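Local coordinates for protein putative aminopeptidase (Leishmania major, PDB 5NTH) that probably acts as a manganese-dependent M17 metalloaminopeptidase that removes residues from the N termini of peptides, and here holds actinonin at its metal site, at residues V203-A208 / V336-M341; T278-N283 / I349-V354. All blocks are in the same frame, centred on the assembly; numbering follows the deposited sequence.

Contact 1: V203-A208 / V336-M341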
loop_
_atom_site.group_PDB
_atom_site.type_symbol
_atom_site.label_atom_id
_atom_site.label_comp_id
_atom_site.label_asym_id
_atom_site.label_seq_id
_atom_site.Cartn_x
_atom_site.Cartn_y
_atom_site.Cartn_z
ATOM N N VAL A 203 -44.832 -31.749 -0.072
ATOM C CA VAL A 203 -44.331 -31.314 -1.361
ATOM C C VAL A 203 -44.599 -29.863 -1.677
ATOM O O VAL A 203 -43.732 -29.215 -2.262
ATOM C CB VAL A 203 -44.919 -32.169 -2.493
ATOM C CG1 VAL A 203 -44.614 -31.595 -3.888
ATOM C CG2 VAL A 203 -44.345 -33.563 -2.379
ATOM N N ALA A 204 -45.786 -29.365 -1.336
ATOM C CA ALA A 204 -46.104 -27.953 -1.576
ATOM C C ALA A 204 -45.162 -27.000 -0.787
ATOM O O ALA A 204 -44.843 -25.913 -1.264
ATOM C CB ALA A 204 -47.566 -27.670 -1.268
ATOM N N GLU A 205 -44.716 -27.442 0.391
ATOM C CA GLU A 205 -43.685 -26.756 1.160
ATOM C C GLU A 205 -42.318 -26.754 0.462
ATOM O O GLU A 205 -41.677 -25.714 0.319
ATOM C CB GLU A 205 -43.576 -27.345 2.568
ATOM C CG GLU A 205 -44.522 -26.651 3.540
ATOM C CD GLU A 205 -44.874 -27.454 4.794
ATOM O OE1 GLU A 205 -45.383 -28.615 4.651
ATOM O OE2 GLU A 205 -44.658 -26.904 5.925
ATOM N N LEU A 206 -41.869 -27.899 0.002
ATOM C CA LEU A 206 -40.573 -27.943 -0.669
ATOM C C LEU A 206 -40.548 -27.026 -1.899
ATOM O O LEU A 206 -39.538 -26.381 -2.164
ATOM C CB LEU A 206 -40.201 -29.361 -1.046
ATOM C CG LEU A 206 -40.121 -30.304 0.147
ATOM C CD1 LEU A 206 -39.807 -31.695 -0.364
ATOM C CD2 LEU A 206 -39.105 -29.865 1.189
ATOM N N GLU A 207 -41.667 -26.945 -2.618
ATOM C CA GLU A 207 -41.820 -25.989 -3.714
ATOM C C GLU A 207 -41.782 -24.533 -3.233
ATOM O O GLU A 207 -41.183 -23.652 -3.879
ATOM C CB GLU A 207 -43.105 -26.283 -4.492
ATOM C CG GLU A 207 -42.966 -27.515 -5.383
ATOM C CD GLU A 207 -44.287 -28.190 -5.760
ATOM O OE1 GLU A 207 -45.174 -28.400 -4.908
ATOM O OE2 GLU A 207 -44.434 -28.543 -6.940
ATOM N N ALA A 208 -42.425 -24.268 -2.112
ATOM C CA ALA A 208 -42.379 -22.929 -1.552
ATOM C C ALA A 208 -40.946 -22.534 -1.156
ATOM O O ALA A 208 -40.545 -21.393 -1.409
ATOM C CB ALA A 208 -43.317 -22.828 -0.371
ATOM N N VAL A 336 -45.069 -17.895 5.634
ATOM C CA VAL A 336 -46.462 -17.538 5.438
ATOM C C VAL A 336 -47.186 -18.429 4.432
ATOM O O VAL A 336 -48.357 -18.743 4.615
ATOM C CB VAL A 336 -46.611 -16.074 5.052
ATOM C CG1 VAL A 336 -47.996 -15.768 4.483
ATOM C CG2 VAL A 336 -46.337 -15.204 6.249
ATOM N N ARG A 337 -46.513 -18.815 3.358
ATOM C CA ARG A 337 -47.143 -19.680 2.365
ATOM C C ARG A 337 -47.475 -21.025 2.967
ATOM O O ARG A 337 -48.502 -21.618 2.628
ATOM C CB ARG A 337 -46.237 -19.878 1.153
ATOM C CG ARG A 337 -46.549 -18.883 0.070
ATOM C CD ARG A 337 -45.517 -18.867 -1.034
ATOM N NE ARG A 337 -45.906 -17.949 -2.115
ATOM C CZ ARG A 337 -45.095 -17.539 -3.089
ATOM N NH1 ARG A 337 -43.822 -17.946 -3.159
ATOM N NH2 ARG A 337 -45.555 -16.698 -3.992
ATOM N N SER A 338 -46.589 -21.522 3.830
ATOM C CA SER A 338 -46.799 -22.796 4.483
ATOM C C SER A 338 -48.019 -22.698 5.459
ATOM O O SER A 338 -48.906 -23.564 5.491
ATOM C CB SER A 338 -45.503 -23.233 5.173
ATOM O OG SER A 338 -45.657 -24.482 5.857
ATOM N N MET A 339 -48.067 -21.611 6.221
ATOM C CA MET A 339 -49.196 -21.301 7.104
ATOM C C MET A 339 -50.546 -21.337 6.383
ATOM O O MET A 339 -51.510 -21.883 6.906
ATOM C CB MET A 339 -48.998 -19.935 7.792
ATOM C CG MET A 339 -47.987 -19.989 8.907
ATOM S SD MET A 339 -47.875 -18.484 9.877
ATOM C CE MET A 339 -47.363 -17.341 8.670
ATOM N N LYS A 340 -50.597 -20.773 5.189
ATOM C CA LYS A 340 -51.809 -20.775 4.374
ATOM C C LYS A 340 -52.161 -22.138 3.771
ATOM O O LYS A 340 -53.297 -22.346 3.347
ATOM C CB LYS A 340 -51.666 -19.759 3.252
ATOM C CG LYS A 340 -51.600 -18.333 3.758
ATOM C CD LYS A 340 -51.875 -17.373 2.625
ATOM C CE LYS A 340 -51.936 -15.933 3.099
ATOM N NZ LYS A 340 -52.851 -15.715 4.245
ATOM N N MET A 341 -51.187 -23.046 3.728
ATOM C CA MET A 341 -51.390 -24.419 3.235
ATOM C C MET A 341 -52.121 -25.380 4.195
ATOM O O MET A 341 -53.008 -26.101 3.752
ATOM C CB MET A 341 -50.053 -25.031 2.810
ATOM C CG MET A 341 -49.571 -24.525 1.458
ATOM S SD MET A 341 -47.811 -24.744 1.132
ATOM C CE MET A 341 -47.630 -26.376 1.840
HETATM O O HOH W 1 -41.938 -18.851 -1.477
#

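Contact 2: T278-N283 / I349-V354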
loop_
_atom_site.group_PDB
_atom_site.type_symbol
_atom_site.label_atom_id
_atom_site.label_comp_id
_atom_site.label_asym_id
_atom_site.label_seq_id
_atom_site.Cartn_x
_atom_site.Cartn_y
_atom_site.Cartn_z
ATOM N N THR A 278 -41.638 -3.119 6.595
ATOM C CA THR A 278 -41.953 -4.234 7.451
ATOM C C THR A 278 -43.255 -4.878 7.013
ATOM O O THR A 278 -44.269 -4.197 6.842
ATOM C CB THR A 278 -42.090 -3.830 8.907
ATOM O OG1 THR A 278 -40.820 -3.408 9.409
ATOM C CG2 THR A 278 -42.598 -5.033 9.738
ATOM N N LEU A 279 -43.202 -6.201 6.843
ATOM C CA LEU A 279 -44.362 -7.029 6.551
ATOM C C LEU A 279 -44.600 -7.864 7.776
ATOM O O LEU A 279 -43.640 -8.333 8.395
ATOM C CB LEU A 279 -44.095 -7.957 5.362
ATOM C CG LEU A 279 -44.268 -7.316 3.987
ATOM C CD1 LEU A 279 -43.228 -6.240 3.744
ATOM C CD2 LEU A 279 -44.224 -8.357 2.876
ATOM N N ARG A 280 -45.869 -8.062 8.121
ATOM C CA ARG A 280 -46.222 -8.884 9.285
ATOM C C ARG A 280 -47.572 -9.597 9.128
ATOM O O ARG A 280 -48.535 -9.019 8.612
ATOM C CB ARG A 280 -46.228 -8.030 10.543
ATOM C CG ARG A 280 -47.204 -6.855 10.463
ATOM C CD ARG A 280 -47.531 -6.263 11.827
ATOM N NE ARG A 280 -47.823 -7.309 12.842
ATOM C CZ ARG A 280 -49.019 -7.667 13.317
ATOM N NH1 ARG A 280 -50.140 -7.086 12.901
ATOM N NH2 ARG A 280 -49.082 -8.628 14.232
ATOM N N TYR A 281 -47.613 -10.843 9.597
ATOM C CA TYR A 281 -48.808 -11.691 9.586
ATOM C C TYR A 281 -49.107 -12.138 11.000
ATOM O O TYR A 281 -48.185 -12.598 11.697
ATOM C CB TYR A 281 -48.568 -12.935 8.740
ATOM C CG TYR A 281 -49.791 -13.763 8.371
ATOM C CD1 TYR A 281 -50.886 -13.200 7.724
ATOM C CD2 TYR A 281 -49.808 -15.138 8.593
ATOM C CE1 TYR A 281 -51.988 -13.989 7.338
ATOM C CE2 TYR A 281 -50.894 -15.946 8.225
ATOM C CZ TYR A 281 -51.998 -15.373 7.598
ATOM O OH TYR A 281 -53.078 -16.176 7.229
ATOM N N ARG A 282 -50.371 -11.952 11.415
ATOM C CA ARG A 282 -50.953 -12.694 12.532
ATOM C C ARG A 282 -51.522 -13.991 11.987
ATOM O O ARG A 282 -52.354 -13.993 11.064
ATOM C CB ARG A 282 -52.062 -11.936 13.264
ATOM C CG ARG A 282 -52.640 -12.695 14.507
ATOM C CD ARG A 282 -53.603 -11.854 15.358
ATOM N NE ARG A 282 -53.128 -10.460 15.303
ATOM C CZ ARG A 282 -52.530 -9.754 16.276
ATOM N NH1 ARG A 282 -52.115 -8.512 15.985
ATOM N NH2 ARG A 282 -52.367 -10.233 17.521
ATOM N N ASN A 283 -51.075 -15.091 12.585
ATOM C CA ASN A 283 -51.506 -16.420 12.199
ATOM C C ASN A 283 -52.893 -16.675 12.803
ATOM O O ASN A 283 -53.044 -16.671 14.039
ATOM C CB ASN A 283 -50.484 -17.452 12.678
ATOM C CG ASN A 283 -50.797 -18.847 12.200
ATOM O OD1 ASN A 283 -51.796 -19.074 11.508
ATOM N ND2 ASN A 283 -49.943 -19.798 12.569
ATOM N N ILE A 349 -46.543 -20.414 16.116
ATOM C CA ILE A 349 -46.126 -19.066 15.823
ATOM C C ILE A 349 -47.372 -18.207 15.708
ATOM O O ILE A 349 -48.249 -18.494 14.897
ATOM C CB ILE A 349 -45.254 -19.031 14.531
ATOM C CG1 ILE A 349 -43.919 -19.770 14.803
ATOM C CG2 ILE A 349 -45.000 -17.583 14.064
ATOM C CD1 ILE A 349 -42.944 -19.774 13.653
ATOM N N ALA A 350 -47.425 -17.151 16.515
ATOM C CA ALA A 350 -48.587 -16.255 16.574
ATOM C C ALA A 350 -48.453 -15.080 15.630
ATOM O O ALA A 350 -49.335 -14.845 14.816
ATOM C CB ALA A 350 -48.784 -15.747 17.997
ATOM N N ASN A 351 -47.361 -14.324 15.778
ATOM C CA ASN A 351 -47.034 -13.221 14.876
ATOM C C ASN A 351 -45.672 -13.322 14.264
ATOM O O ASN A 351 -44.701 -13.542 14.983
ATOM C CB ASN A 351 -47.040 -11.921 15.633
ATOM C CG ASN A 351 -48.406 -11.562 16.099
ATOM O OD1 ASN A 351 -49.252 -11.171 15.288
ATOM N ND2 ASN A 351 -48.649 -11.710 17.399
ATOM N N ILE A 352 -45.597 -13.133 12.944
ATOM C CA ILE A 352 -44.300 -13.021 12.285
ATOM C C ILE A 352 -44.185 -11.702 11.553
ATOM O O ILE A 352 -45.131 -11.227 10.931
ATOM C CB ILE A 352 -43.988 -14.215 11.369
ATOM C CG1 ILE A 352 -42.523 -14.154 10.903
ATOM C CG2 ILE A 352 -44.948 -14.281 10.197
ATOM C CD1 ILE A 352 -41.983 -15.485 10.416
ATOM N N SER A 353 -42.994 -11.131 11.636
ATOM C CA SER A 353 -42.714 -9.772 11.181
ATOM C C SER A 353 -41.422 -9.849 10.403
ATOM O O SER A 353 -40.519 -10.590 10.773
ATOM C CB SER A 353 -42.560 -8.933 12.432
ATOM O OG SER A 353 -41.903 -7.722 12.219
ATOM N N VAL A 354 -41.323 -9.148 9.297
ATOM C CA VAL A 354 -40.005 -9.027 8.642
ATOM C C VAL A 354 -39.764 -7.577 8.321
ATOM O O VAL A 354 -40.630 -6.936 7.739
ATOM C CB VAL A 354 -39.820 -9.922 7.386
ATOM C CG1 VAL A 354 -40.906 -9.698 6.329
ATOM C CG2 VAL A 354 -38.424 -9.716 6.795
#

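Contact 1: V203-A208 / V336-M341
Met341 reaches across from the C-terminal end of segment 336-341 and sets its methyl on the first turn of 203-208. The side chain bends at chi3 (40°), which turns CE onto Ala204, and Met341 CE lies 3.4 Å from Ala204 CB, a tight fit. The same methyl also meets the side chain of Glu205, Met341 CE 3.6 Å from Glu205 CG, with the two chains running at a slant to each other. Glu205, extended beyond CG, carries its carboxylate on to Ser338. Ser338 OG donates to Glu205 OE2 at 2.6 Å, arriving from above the carboxylate plane, 46° out of it, while Glu205 OE1 takes the N-H of Cys202. Both residues are buried, and this bond pairs their polar ends. The arrangement is an antiparallel helix pair, with segment axes 9.8 Å apart at 161°; helix 323-341 packs on strand 275-282 of the catalytic-domain sheet through Val336 and Met339 and meets helix 203-221 through Ser338 and Met341. One turn further along 203-208, Ala208 faces Arg337, and the helices meet by their beta carbons, Ala208 CB 4.4 Å from Arg337 CB. A water completes this end, donating to Ala208 O at 2.9 Å and accepting from Arg337 NH1 at 2.7 Å.

Contact 2: T278-N283 / I349-V354
Leu279 and Val354 pair at one end of an antiparallel strand contact, each backbone N-H bonded to the other's carbonyl: Leu279 N to Val354 O at 2.8 Å and Val354 N to Leu279 O at 2.6 Å. Tyr281 and Ile352 repeat the exchange two residues on, and Asn283 N then donates almost straight to Ala350 O (2.8 Å, 175°), extending the pattern past the end of strand 275-282 to the corner at Ala350. Asn283 adds a side-chain bond: with CG anti to the backbone N (chi1 -175°), Asn283 ND2 gives a hydrogen to Ile349 O at 3.2 Å, and its OD1 accepts from Asn285 N. Between these come the non-hydrogen-bonded pairs Arg280–Ser353 and Arg282–Asn351, whose side chains share one face. There Asn351 lies alongside both arginines. Asn351 OD1 is 2.8 Å from Arg280 NH2, near the guanidinium plane, but the angle is too poor for a hydrogen bond; the same atom sits 3.7 Å above the centre of the Arg282 guanidinium. The positive groups would still be expected to polarise the amide oxygen. Asn351 ND2 bonds to Asn292 OD1, Ser353 OG to Gln406 and Thr278 OG1 to Thr355 OG1, while Asp407 makes long, weak ion pairs with both arginines. On the other face Leu279 CB lies 3.8 Å from Val354 CG1, and Tyr281, on the same face, hydrogen-bonds Lys340 NZ through OH. In the catalytic domain's mixed sheet, strand 275-282 also pairs with 246-251 and strand 349-361 with 291-300; helix 323-341 covers the Tyr281 and Val354 face, and helix 528-536 packs against Ile349 and Ile352.

Overall arrangement
From the N terminus, the chain passes 203-208, then 278-283, then 336-341 and finally 349-354, so the two contacts cross. Contact 1 closes a span of 127 residues when helix 323-341 returns to helix 203-221; the first strand of contact 2 lies within that span. After helix 323-341 the chain enters strand 349-361, and contact 2 closes its own 65-residue span beside strand 275-282. The centres are 16 Å apart, and helix 323-341 joins them physically: Met339 and Val336 pack on Tyr281, and Met339 SD approaches Asn283. Together the contacts tie helix 203-221 through helix 323-341 to the catalytic-domain sheet.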